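Local coordinates for gentamicin resistance protein (Enterococcus gallinarum, PDB 6CTZ) that probably confers gentamicin and kanamycin resistance by phosphorylating aminoglycosides at the 2'' position, with a bound guanine nucleotide and magnesium ions, at residues 222-227 and 252-257; 229-234 and 260-265; 51-56 and 82-87; 36-41 and 72-77. The protein carries 2 engineered substitutions. One frame throughout, in Å; residues are numbered along the deposited sequence.

Contact 1 of 4, residues 222-227 and 252-257; sequences DPDYDY and DTLIRK. Engineered in segment 252-257: L254 (natural residue His).
The Y227 ring and two carboxylates are the flat groups where segment 222-227 meets helix segment 252-257. L254 CD2 approaches the Y227 ring obliquely, 4.2 Å from CE2, the two side chains crossing at about a right angle, while D224 OD1 lies at the ring edge, in its plane. L254 CD1 lies over one face of the D224 carboxylate, 3.4 Å from CG; L254 is engineered, naturally histidine. The extended K257 chain meets D222 tip to tip and crosses D224, and NZ forms salt bridges with both, at 2.7 Å to D222 OD2 and 2.8 Å to D224 OD2. D222 OD2 receives it on its syn lone pair, D224 OD2 on the anti side, 16° out of plane. These bonds tie the loop between strand 209-212 and helix 228-234 to the first turns of helix 251-276. D222 also makes an Asx turn: its OD1 is met from above the carboxylate plane by D224 N, at 2.9 Å, at the start of the 3-10 turn 223-227. Its CG, anti to the backbone N (chi1 -173°), swings toward helix 251-276; OD1 serves the turn and OD2 the lysine. Two negative charges probably keep buried K257 protonated. Y227 OH hydrogen-bonds to E248.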
# COMPACT_ATOMS: atom_id res chain seq x y z
N ASP A 222 -0.32 -8.54 10.25
CA ASP A 222 0.91 -9.31 10.16
C ASP A 222 2.00 -8.44 9.54
O ASP A 222 1.85 -8.01 8.39
CB ASP A 222 0.66 -10.53 9.29
CG ASP A 222 1.82 -11.50 9.26
OD1 ASP A 222 2.97 -11.11 9.59
OD2 ASP A 222 1.57 -12.66 8.88
N PRO A 223 3.10 -8.16 10.25
CA PRO A 223 4.16 -7.32 9.65
C PRO A 223 4.71 -7.89 8.36
O PRO A 223 5.20 -7.12 7.51
CB PRO A 223 5.21 -7.24 10.76
CG PRO A 223 4.96 -8.47 11.61
CD PRO A 223 3.47 -8.64 11.59
N ASP A 224 4.66 -9.20 8.16
CA ASP A 224 5.14 -9.76 6.90
C ASP A 224 4.32 -9.30 5.70
O ASP A 224 4.80 -9.41 4.56
CB ASP A 224 5.16 -11.29 6.97
CG ASP A 224 6.16 -11.81 7.98
OD1 ASP A 224 7.13 -11.09 8.29
OD2 ASP A 224 5.99 -12.96 8.45
N TYR A 225 3.10 -8.82 5.92
CA TYR A 225 2.32 -8.32 4.79
C TYR A 225 2.99 -7.13 4.11
O TYR A 225 2.80 -6.91 2.91
CB TYR A 225 0.88 -7.97 5.19
CG TYR A 225 0.05 -7.73 3.96
CD1 TYR A 225 -0.46 -8.80 3.23
CD2 TYR A 225 -0.15 -6.43 3.47
CE1 TYR A 225 -1.18 -8.60 2.07
CE2 TYR A 225 -0.88 -6.22 2.30
CZ TYR A 225 -1.39 -7.31 1.61
OH TYR A 225 -2.10 -7.12 0.45
N ASP A 226 3.79 -6.35 4.85
CA ASP A 226 4.42 -5.19 4.22
C ASP A 226 5.53 -5.57 3.26
O ASP A 226 6.13 -4.68 2.65
CB ASP A 226 4.91 -4.18 5.27
CG ASP A 226 3.87 -3.11 5.60
OD1 ASP A 226 2.81 -3.02 4.92
OD2 ASP A 226 4.13 -2.33 6.54
N TYR A 227 5.80 -6.87 3.08
CA TYR A 227 6.70 -7.29 2.01
C TYR A 227 5.98 -7.56 0.69
O TYR A 227 6.67 -7.77 -0.32
CB TYR A 227 7.45 -8.56 2.41
CG TYR A 227 8.46 -8.39 3.52
CD1 TYR A 227 9.62 -7.66 3.33
CD2 TYR A 227 8.27 -9.02 4.75
CE1 TYR A 227 10.56 -7.53 4.32
CE2 TYR A 227 9.22 -8.89 5.77
CZ TYR A 227 10.35 -8.14 5.54
OH TYR A 227 11.32 -8.01 6.51
N ASP A 252 13.94 -18.40 3.00
CA ASP A 252 13.21 -19.24 2.05
C ASP A 252 11.77 -19.45 2.49
O ASP A 252 10.84 -19.36 1.68
CB ASP A 252 13.91 -20.59 1.87
CG ASP A 252 15.23 -20.48 1.14
OD1 ASP A 252 15.43 -19.54 0.34
OD2 ASP A 252 16.08 -21.37 1.34
N THR A 253 11.56 -19.71 3.78
CA THR A 253 10.19 -19.86 4.28
C THR A 253 9.45 -18.53 4.23
O THR A 253 8.28 -18.49 3.82
CB THR A 253 10.22 -20.42 5.70
OG1 THR A 253 10.86 -21.70 5.69
CG2 THR A 253 8.81 -20.58 6.24
N LEU A 254 10.11 -17.44 4.63
CA LEU A 254 9.44 -16.14 4.62
C LEU A 254 9.07 -15.71 3.21
O LEU A 254 7.98 -15.16 2.98
CB LEU A 254 10.32 -15.10 5.32
CG LEU A 254 9.75 -13.68 5.40
CD1 LEU A 254 8.38 -13.63 6.07
CD2 LEU A 254 10.73 -12.79 6.13
N ILE A 255 9.96 -15.95 2.23
CA ILE A 255 9.63 -15.62 0.85
C ILE A 255 8.45 -16.43 0.36
O ILE A 255 7.57 -15.92 -0.34
CB ILE A 255 10.87 -15.77 -0.06
CG1 ILE A 255 11.85 -14.62 0.16
CG2 ILE A 255 10.46 -15.90 -1.53
CD1 ILE A 255 11.38 -13.27 -0.41
N ARG A 256 8.40 -17.72 0.73
CA ARG A 256 7.23 -18.53 0.38
C ARG A 256 5.95 -17.92 0.97
O ARG A 256 4.94 -17.77 0.27
CB ARG A 256 7.41 -19.97 0.85
CG ARG A 256 6.15 -20.81 0.65
CD ARG A 256 5.73 -20.90 -0.81
NE ARG A 256 6.79 -21.43 -1.67
CZ ARG A 256 7.00 -22.72 -1.89
NH1 ARG A 256 6.23 -23.65 -1.33
NH2 ARG A 256 8.00 -23.09 -2.69
N LYS A 257 5.99 -17.54 2.25
CA LYS A 257 4.83 -16.91 2.87
C LYS A 257 4.41 -15.65 2.11
O LYS A 257 3.23 -15.47 1.80
CB LYS A 257 5.16 -16.55 4.31
CG LYS A 257 3.99 -15.95 5.06
CD LYS A 257 4.37 -15.55 6.47
CE LYS A 257 3.24 -14.82 7.16
NZ LYS A 257 3.60 -14.40 8.54

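Contact 2 of 4, residues 229-234 and 260-265; sequences YLLEDC and LFVTFD. With KAN (kanamycin a), chain E.
Two acidic side chains, E232 and D265, come unusually close: E232 OE1 lies 2.7 Å from D265 OD2, with the carboxylate planes 30° apart and the side chains crossing at about a right angle. D265 CG is anti to its backbone N, which carries the carboxylate toward helix segment 229-234. There Y229 OH donates to D265 OD1 at 2.7 Å, reaching it from 57° above the carboxylate plane, and D265 OD2 sits at the edge of the tyrosine ring. These groups form part of the aminoglycoside pocket of this kinase-like fold, at the crossing of helices 228-234 and 251-276, whose short segments meet at 71° with axes 9.7 Å apart. Kanamycin lays C7 over the centre of one face of the Y229 ring, 3.7 Å above it. Its N2 donates to D233 OD2 at 2.7 Å, and its O6 stands 2.9 Å from E232 OE2 and close to D265 as well. D192, S194, D217 and Q266 bind the antibiotic from outside the two segments. Away from the drug, L231 CD2 and V262 CG2 make an apolar contact at 4.0 Å, the side chains crossing at about a right angle. V262 CG1 lies beside E232 OE1, methyl against carboxylate.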
# COMPACT_ATOMS: atom_id res chain seq x y z
N TYR A 229 4.27 -6.04 -1.78
CA TYR A 229 4.56 -5.29 -2.99
C TYR A 229 6.05 -5.07 -3.21
O TYR A 229 6.46 -4.82 -4.35
CB TYR A 229 3.76 -3.98 -3.06
CG TYR A 229 2.28 -4.25 -2.96
CD1 TYR A 229 1.62 -4.99 -3.94
CD2 TYR A 229 1.54 -3.80 -1.87
CE1 TYR A 229 0.28 -5.28 -3.83
CE2 TYR A 229 0.19 -4.09 -1.76
CZ TYR A 229 -0.43 -4.83 -2.74
OH TYR A 229 -1.77 -5.12 -2.63
N LEU A 230 6.87 -5.19 -2.17
CA LEU A 230 8.30 -5.31 -2.41
C LEU A 230 8.57 -6.53 -3.29
O LEU A 230 9.33 -6.46 -4.26
CB LEU A 230 9.07 -5.39 -1.09
CG LEU A 230 8.98 -4.14 -0.21
CD1 LEU A 230 9.92 -4.27 0.99
CD2 LEU A 230 9.24 -2.86 -0.98
N LEU A 231 7.94 -7.66 -2.97
CA LEU A 231 8.17 -8.86 -3.77
C LEU A 231 7.55 -8.71 -5.16
O LEU A 231 8.21 -8.98 -6.17
CB LEU A 231 7.60 -10.08 -3.04
CG LEU A 231 7.86 -11.43 -3.73
CD1 LEU A 231 9.35 -11.64 -4.00
CD2 LEU A 231 7.30 -12.59 -2.91
N GLU A 232 6.31 -8.25 -5.23
CA GLU A 232 5.60 -8.18 -6.50
C GLU A 232 6.22 -7.14 -7.43
O GLU A 232 6.38 -7.39 -8.64
CB GLU A 232 4.13 -7.87 -6.22
CG GLU A 232 3.17 -7.94 -7.40
CD GLU A 232 1.74 -7.68 -6.96
OE1 GLU A 232 1.23 -8.41 -6.08
OE2 GLU A 232 1.13 -6.73 -7.49
N ASP A 233 6.60 -5.97 -6.89
CA ASP A 233 6.97 -4.82 -7.70
C ASP A 233 8.45 -4.49 -7.68
O ASP A 233 8.94 -3.84 -8.60
CB ASP A 233 6.21 -3.58 -7.24
CG ASP A 233 4.75 -3.65 -7.57
OD1 ASP A 233 4.36 -4.42 -8.47
OD2 ASP A 233 3.99 -2.90 -6.93
N CYS A 234 9.19 -4.89 -6.64
CA CYS A 234 10.62 -4.65 -6.60
C CYS A 234 11.45 -5.90 -6.85
O CYS A 234 12.64 -5.77 -7.15
CB CYS A 234 11.02 -4.02 -5.25
SG CYS A 234 10.13 -2.49 -4.88
N LEU A 260 2.72 -16.36 -1.13
CA LEU A 260 1.31 -16.69 -0.96
C LEU A 260 0.46 -15.42 -0.89
O LEU A 260 -0.58 -15.32 -1.55
CB LEU A 260 1.12 -17.57 0.28
CG LEU A 260 1.68 -18.99 0.13
CD1 LEU A 260 1.89 -19.64 1.50
CD2 LEU A 260 0.80 -19.87 -0.75
N PHE A 261 0.91 -14.42 -0.12
CA PHE A 261 0.24 -13.12 -0.13
C PHE A 261 0.17 -12.54 -1.54
O PHE A 261 -0.83 -11.91 -1.90
CB PHE A 261 0.96 -12.12 0.78
CG PHE A 261 0.91 -12.45 2.25
CD1 PHE A 261 -0.09 -13.24 2.79
CD2 PHE A 261 1.88 -11.93 3.11
CE1 PHE A 261 -0.11 -13.52 4.15
CE2 PHE A 261 1.86 -12.21 4.45
CZ PHE A 261 0.86 -13.00 4.98
N VAL A 262 1.23 -12.72 -2.34
CA VAL A 262 1.20 -12.21 -3.71
C VAL A 262 0.11 -12.89 -4.52
O VAL A 262 -0.62 -12.24 -5.28
CB VAL A 262 2.58 -12.31 -4.38
CG1 VAL A 262 2.49 -11.98 -5.86
CG2 VAL A 262 3.58 -11.39 -3.71
N THR A 263 -0.01 -14.22 -4.39
CA THR A 263 -1.12 -14.93 -5.04
C THR A 263 -2.46 -14.34 -4.63
O THR A 263 -3.32 -14.06 -5.48
CB THR A 263 -1.08 -16.43 -4.70
OG1 THR A 263 0.16 -17.00 -5.12
CG2 THR A 263 -2.26 -17.16 -5.38
N PHE A 264 -2.65 -14.13 -3.33
CA PHE A 264 -3.93 -13.61 -2.86
C PHE A 264 -4.16 -12.20 -3.36
O PHE A 264 -5.30 -11.82 -3.65
CB PHE A 264 -4.00 -13.69 -1.33
CG PHE A 264 -3.72 -15.07 -0.78
CD1 PHE A 264 -4.00 -16.21 -1.53
CD2 PHE A 264 -3.15 -15.22 0.47
CE1 PHE A 264 -3.73 -17.48 -1.02
CE2 PHE A 264 -2.86 -16.48 0.98
CZ PHE A 264 -3.16 -17.60 0.23
N ASP A 265 -3.09 -11.41 -3.51
CA ASP A 265 -3.22 -10.08 -4.10
C ASP A 265 -3.72 -10.16 -5.54
O ASP A 265 -4.56 -9.35 -5.95
CB ASP A 265 -1.89 -9.33 -4.03
CG ASP A 265 -1.99 -7.95 -4.64
OD1 ASP A 265 -2.77 -7.12 -4.12
OD2 ASP A 265 -1.29 -7.68 -5.64
C1 KAN E . -1.88 -4.74 -9.28
C2 KAN E . -1.68 -6.19 -9.72
C3 KAN E . -0.41 -6.31 -10.53
C4 KAN E . -0.55 -5.38 -11.73
C5 KAN E . -0.79 -3.94 -11.29
C6 KAN E . -1.03 -3.02 -12.48
C7 KAN E . -0.46 -1.82 -5.09
C8 KAN E . -1.86 -1.92 -5.69
C9 KAN E . -1.97 -3.16 -6.59
C10 KAN E . -0.90 -3.16 -7.68
C11 KAN E . 0.49 -2.99 -7.07
C12 KAN E . 0.58 -1.74 -6.20
C13 KAN E . -4.11 -1.62 -4.83
C14 KAN E . -4.71 -0.93 -3.61
C15 KAN E . -4.66 -1.91 -2.43
C16 KAN E . -5.39 -3.20 -2.80
C17 KAN E . -4.81 -3.76 -4.09
C18 KAN E . -5.63 -4.97 -4.52
N1 KAN E . -1.30 -1.68 -11.97
N2 KAN E . 1.53 -2.93 -8.10
N3 KAN E . -0.39 -0.66 -4.22
N4 KAN E . -5.25 -1.35 -1.22
O5 KAN E . -1.89 -3.82 -10.38
O6 KAN E . -1.59 -7.02 -8.56
O7 KAN E . -0.21 -7.65 -10.98
O8 KAN E . 0.64 -5.45 -12.51
O9 KAN E . -0.84 -4.42 -8.36
O10 KAN E . -3.26 -3.17 -7.23
O11 KAN E . -2.76 -2.00 -4.58
O12 KAN E . -4.88 -2.79 -5.11
O13 KAN E . -3.96 0.26 -3.36
O14 KAN E . -5.26 -4.20 -1.78
O15 KAN E . -5.07 -5.50 -5.73

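Contact 3 of 4, residues 51-56 and 82-87; sequences ELNKEI and GNPFVG
L52 leads the contact from the helix side, pointing both branches of its isobutyl group at strand 83-87. With CG anti to the backbone N (chi1 178°), the side chain extends toward the strand and divides its two methyls between different residues. CD2 settles against the strand backbone, 3.6 Å from P84 O and 3.7 Å from F85 CA, and also meets the proline ring at CG. CD1 instead touches both methyls of V86, each at 3.9 Å, the two side chains reaching toward each other tip to tip. N53, next along the helix, lies at the border of the interface. Its amide crosses the proline at about a right angle, OD1 standing 3.8 Å from P84 CG, a van der Waals contact at the CG corner of the ring. This is the N-lobe arrangement of the protein-kinase-like fold: helix 46-62 packs across the five-stranded antiparallel sheet, here with segment axes 8.7 Å apart and inclined at 50°. One turn after L52, I56 adds the last apolar side chain. Its CD1 meets V86 CG1 at 4.0 Å as the two side chains slide past each other in opposite directions, and more loosely reaches P84 CB at 4.5 Å. V86 CG1 touches both L52 CD1 and I56 CD1. Y73 of the edge strand touches L52, I56 and V86, and R41 and P43 of strand 38-43 also touch L52. On another side of the helix, E51 forms a salt bridge with R28.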
# COMPACT_ATOMS: atom_id res chain seq x y z
N GLU A 51 -10.81 5.78 5.64
CA GLU A 51 -9.36 5.64 5.66
C GLU A 51 -8.69 6.99 5.90
O GLU A 51 -7.68 7.08 6.60
CB GLU A 51 -8.87 4.98 4.37
CG GLU A 51 -9.38 3.54 4.25
CD GLU A 51 -9.02 2.84 2.95
OE1 GLU A 51 -8.46 3.46 2.03
OE2 GLU A 51 -9.29 1.63 2.85
N LEU A 52 -9.25 8.07 5.32
CA LEU A 52 -8.69 9.39 5.54
C LEU A 52 -8.86 9.83 6.99
O LEU A 52 -7.94 10.41 7.58
CB LEU A 52 -9.31 10.40 4.58
CG LEU A 52 -8.79 11.83 4.78
CD1 LEU A 52 -7.27 11.87 4.66
CD2 LEU A 52 -9.44 12.77 3.78
N ASN A 53 -10.02 9.55 7.59
CA ASN A 53 -10.19 9.87 9.01
C ASN A 53 -9.16 9.16 9.87
O ASN A 53 -8.67 9.73 10.85
CB ASN A 53 -11.62 9.58 9.46
CG ASN A 53 -12.55 10.70 9.12
OD1 ASN A 53 -12.17 11.87 9.24
ND2 ASN A 53 -13.75 10.38 8.67
N LYS A 54 -8.82 7.92 9.52
CA LYS A 54 -7.74 7.21 10.20
C LYS A 54 -6.41 7.92 10.00
O LYS A 54 -5.68 8.18 10.96
CB LYS A 54 -7.68 5.77 9.69
CG LYS A 54 -6.43 4.99 10.10
CD LYS A 54 -6.44 3.58 9.53
CE LYS A 54 -6.30 3.56 8.01
NZ LYS A 54 -6.59 2.19 7.47
N GLU A 55 -6.07 8.28 8.75
CA GLU A 55 -4.81 8.96 8.50
C GLU A 55 -4.72 10.30 9.23
O GLU A 55 -3.65 10.67 9.72
CB GLU A 55 -4.57 9.16 7.00
CG GLU A 55 -4.32 7.86 6.23
CD GLU A 55 -3.87 8.14 4.82
OE1 GLU A 55 -4.75 8.26 3.94
OE2 GLU A 55 -2.65 8.26 4.58
N ILE A 56 -5.84 11.03 9.31
CA ILE A 56 -5.84 12.32 10.01
C ILE A 56 -5.37 12.15 11.45
O ILE A 56 -4.65 13.00 11.99
CB ILE A 56 -7.23 12.97 9.92
CG1 ILE A 56 -7.47 13.51 8.50
CG2 ILE A 56 -7.39 14.07 10.98
CD1 ILE A 56 -8.91 13.89 8.22
N GLY A 82 -19.36 13.88 7.23
CA GLY A 82 -18.78 12.57 7.05
C GLY A 82 -17.95 12.39 5.80
O GLY A 82 -17.63 11.25 5.45
N ASN A 83 -17.58 13.48 5.13
CA ASN A 83 -16.85 13.42 3.86
C ASN A 83 -15.69 14.41 3.93
O ASN A 83 -15.79 15.54 3.46
CB ASN A 83 -17.79 13.71 2.68
CG ASN A 83 -18.74 12.55 2.40
OD1 ASN A 83 -18.38 11.59 1.73
ND2 ASN A 83 -19.98 12.66 2.89
N PRO A 84 -14.56 14.00 4.52
CA PRO A 84 -13.42 14.91 4.67
C PRO A 84 -12.55 14.96 3.43
O PRO A 84 -12.60 14.08 2.57
CB PRO A 84 -12.64 14.26 5.82
CG PRO A 84 -12.88 12.80 5.61
CD PRO A 84 -14.31 12.68 5.12
N PHE A 85 -11.71 16.00 3.36
CA PHE A 85 -10.60 16.04 2.42
C PHE A 85 -9.46 16.81 3.07
O PHE A 85 -9.66 17.50 4.07
CB PHE A 85 -11.00 16.57 1.04
CG PHE A 85 -11.30 18.04 1.00
CD1 PHE A 85 -10.29 18.96 0.77
CD2 PHE A 85 -12.61 18.50 1.14
CE1 PHE A 85 -10.57 20.32 0.71
CE2 PHE A 85 -12.89 19.86 1.09
CZ PHE A 85 -11.86 20.76 0.87
N VAL A 86 -8.24 16.65 2.54
CA VAL A 86 -7.10 17.30 3.14
C VAL A 86 -6.14 17.92 2.18
O VAL A 86 -6.13 17.60 1.06
CB VAL A 86 -6.26 16.29 4.00
CG1 VAL A 86 -7.08 15.77 5.15
CG2 VAL A 86 -5.76 15.10 3.15
N GLY A 87 -5.32 18.82 2.69
CA GLY A 87 -4.24 19.40 1.94
C GLY A 87 -2.94 19.31 2.72
O GLY A 87 -2.93 19.56 3.89

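Contact 4 of 4, residues 36-41 and 72-77; sequences GDWVFR and QYVYIG. With GDP (guanosine-5'-diphosphate), chain B.
W38, F40 and Y75 each have CG anti to the carbonyl carbon (chi1 near -70°), which sets each CG beside its own backbone N; the three rings form an aromatic cluster. Y75 presents an edge to the indole: CE2 lies 3.5 Å above one face, offset toward the rim, in a T-shaped pair with the six-membered ring whose centroids are 4.9 Å apart and whose planes are 68° apart. Y75 CE2 approaches W38 CZ3 to 3.6 Å. F40 is nearly parallel to Y75 but slid well aside, so the rings barely overlap and the contact narrows to F40 CZ against Y75 CD2 at 3.9 Å. V74 CB adds an oblique touch on W38 CZ3. Apart from this cluster, R41 is extended from CG to NE and grips the nucleotide: NE and NH2 both donate to O1A of GDP, at 2.7 and 3.0 Å, with the phosphate at the guanidinium edge. Y73 OH lies 3.4 Å from R41 NH1, too badly directed to count as a hydrogen bond, while NH1 makes a salt bridge with E55. V74 and Y75 form a classic beta bulge opposite G87. Strands 38-43 and 73-78 are not direct neighbours: strand 83-89 runs between them in the sheet, and the side chains meet across it. Y75 OH hydrogen-bonds to D14, and Y73 packs on helix 46-62.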
# COMPACT_ATOMS: atom_id res chain seq x y z
N GLY A 36 1.84 24.25 -7.46
CA GLY A 36 3.05 23.46 -7.47
C GLY A 36 3.51 22.99 -6.11
O GLY A 36 4.53 22.29 -6.03
N ASP A 37 2.79 23.33 -5.04
CA ASP A 37 3.28 23.16 -3.68
C ASP A 37 2.37 22.33 -2.78
O ASP A 37 2.88 21.69 -1.86
CB ASP A 37 3.47 24.53 -3.00
CG ASP A 37 4.51 25.38 -3.68
OD1 ASP A 37 5.33 24.82 -4.45
OD2 ASP A 37 4.53 26.60 -3.43
N TRP A 38 1.06 22.35 -3.00
CA TRP A 38 0.10 21.79 -2.06
C TRP A 38 -0.64 20.64 -2.72
O TRP A 38 -1.23 20.82 -3.79
CB TRP A 38 -0.92 22.84 -1.62
CG TRP A 38 -0.33 23.89 -0.74
CD1 TRP A 38 0.05 25.15 -1.10
CD2 TRP A 38 -0.05 23.77 0.66
NE1 TRP A 38 0.54 25.82 -0.01
CE2 TRP A 38 0.50 24.99 1.09
CE3 TRP A 38 -0.20 22.74 1.60
CZ2 TRP A 38 0.89 25.22 2.40
CZ3 TRP A 38 0.18 22.96 2.90
CH2 TRP A 38 0.72 24.19 3.30
N VAL A 39 -0.63 19.49 -2.07
CA VAL A 39 -1.41 18.38 -2.55
C VAL A 39 -2.77 18.41 -1.84
O VAL A 39 -2.82 18.41 -0.65
CB VAL A 39 -0.71 17.01 -2.21
CG1 VAL A 39 -1.60 15.85 -2.62
CG2 VAL A 39 0.66 16.92 -2.84
N PHE A 40 -3.84 18.48 -2.60
CA PHE A 40 -5.18 18.31 -2.05
C PHE A 40 -5.71 16.95 -2.47
O PHE A 40 -5.67 16.60 -3.66
CB PHE A 40 -6.11 19.47 -2.42
CG PHE A 40 -5.90 20.67 -1.56
CD1 PHE A 40 -4.92 21.60 -1.89
CD2 PHE A 40 -6.61 20.83 -0.39
CE1 PHE A 40 -4.69 22.70 -1.08
CE2 PHE A 40 -6.39 21.92 0.43
CZ PHE A 40 -5.42 22.85 0.08
N ARG A 41 -6.15 16.18 -1.49
CA ARG A 41 -6.42 14.76 -1.67
C ARG A 41 -7.85 14.48 -1.26
O ARG A 41 -8.22 14.71 -0.10
CB ARG A 41 -5.42 13.94 -0.86
CG ARG A 41 -5.46 12.45 -1.11
CD ARG A 41 -4.36 11.84 -0.28
NE ARG A 41 -4.26 10.39 -0.19
CZ ARG A 41 -4.54 9.70 0.91
NH1 ARG A 41 -5.07 10.30 1.97
NH2 ARG A 41 -4.29 8.40 0.97
N GLN A 72 1.73 15.61 5.99
CA GLN A 72 1.32 16.36 7.17
C GLN A 72 0.16 17.25 6.78
O GLN A 72 0.35 18.27 6.10
CB GLN A 72 2.47 17.19 7.70
CG GLN A 72 3.56 16.36 8.27
CD GLN A 72 4.46 17.24 9.04
OE1 GLN A 72 4.35 17.35 10.25
NE2 GLN A 72 5.32 17.96 8.33
N TYR A 73 -1.03 16.86 7.21
CA TYR A 73 -2.23 17.55 6.77
C TYR A 73 -2.33 18.90 7.48
O TYR A 73 -2.57 18.95 8.69
CB TYR A 73 -3.45 16.68 7.07
CG TYR A 73 -3.45 15.30 6.42
CD1 TYR A 73 -2.70 15.01 5.27
CD2 TYR A 73 -4.22 14.29 6.97
CE1 TYR A 73 -2.74 13.74 4.70
CE2 TYR A 73 -4.27 13.04 6.41
CZ TYR A 73 -3.53 12.77 5.28
OH TYR A 73 -3.60 11.51 4.73
N VAL A 74 -2.12 19.97 6.74
CA VAL A 74 -2.26 21.33 7.27
C VAL A 74 -3.68 21.82 7.11
O VAL A 74 -4.20 22.55 7.96
CB VAL A 74 -1.25 22.24 6.54
CG1 VAL A 74 -1.52 23.73 6.83
CG2 VAL A 74 0.17 21.86 6.92
N TYR A 75 -4.34 21.43 6.02
CA TYR A 75 -5.69 21.87 5.70
C TYR A 75 -6.61 20.67 5.83
O TYR A 75 -6.36 19.62 5.23
CB TYR A 75 -5.72 22.44 4.28
CG TYR A 75 -4.85 23.67 4.17
CD1 TYR A 75 -5.22 24.85 4.80
CD2 TYR A 75 -3.67 23.65 3.44
CE1 TYR A 75 -4.42 25.98 4.71
CE2 TYR A 75 -2.87 24.78 3.34
CZ TYR A 75 -3.25 25.94 3.98
OH TYR A 75 -2.46 27.07 3.90
N ILE A 76 -7.66 20.81 6.64
CA ILE A 76 -8.61 19.73 6.85
C ILE A 76 -9.98 20.28 6.46
O ILE A 76 -10.52 21.17 7.15
CB ILE A 76 -8.59 19.19 8.29
CG1 ILE A 76 -7.19 18.64 8.60
CG2 ILE A 76 -9.63 18.11 8.45
CD1 ILE A 76 -7.07 17.93 9.93
N GLY A 77 -10.50 19.81 5.33
CA GLY A 77 -11.75 20.29 4.79
C GLY A 77 -12.86 19.25 4.89
O GLY A 77 -12.68 18.12 5.34
PB GDP B . -4.91 6.12 -3.16
O1B GDP B . -5.16 5.93 -1.68
O2B GDP B . -3.92 5.11 -3.70
O3B GDP B . -6.19 6.22 -3.95
O3A GDP B . -4.24 7.59 -3.28
PA GDP B . -2.74 8.06 -2.91
O1A GDP B . -2.68 8.62 -1.52
O2A GDP B . -1.75 6.94 -3.19
O5' GDP B . -2.56 9.31 -3.93
C5' GDP B . -2.76 9.10 -5.32
C4' GDP B . -1.48 9.43 -6.06
O4' GDP B . -1.24 10.83 -5.95
C3' GDP B . -0.23 8.78 -5.50
O3' GDP B . -0.06 7.43 -5.93
C2' GDP B . 0.83 9.68 -6.10
O2' GDP B . 1.01 9.39 -7.49
C1' GDP B . 0.16 11.05 -6.01
N9 GDP B . 0.57 11.73 -4.76
C8 GDP B . -0.13 11.82 -3.60
N7 GDP B . 0.60 12.53 -2.70
C5 GDP B . 1.75 12.90 -3.29
C6 GDP B . 2.96 13.64 -2.92
O6 GDP B . 3.07 14.14 -1.79
N1 GDP B . 3.91 13.77 -3.86
C2 GDP B . 3.82 13.24 -5.10
N2 GDP B . 4.82 13.44 -5.98
N3 GDP B . 2.74 12.54 -5.51
C4 GDP B . 1.71 12.36 -4.65

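How the contacts relate
The four contacts fall into two pairs on opposite sides of the chain's centre. Contacts 4 and 3 come first along the sequence, interleaved, and lie about 11 Å apart between centres. They share the five-stranded sheet, joined by the E55-R41 salt bridge and the pairing of strands 83-89 and 73-78, so the helix packing and the nucleotide grip belong to one unit. Contacts 1 and 2, also interleaved and about 9 Å apart, both use helix 251-276, with F261 packing against D222, D224 and Y225. Between the pairs, centres are about 27 to 34 Å apart without touching; contact 4 supplies part of the GDP site and contact 2 part of the kanamycin site, as expected for a two-lobed kinase-like enzyme.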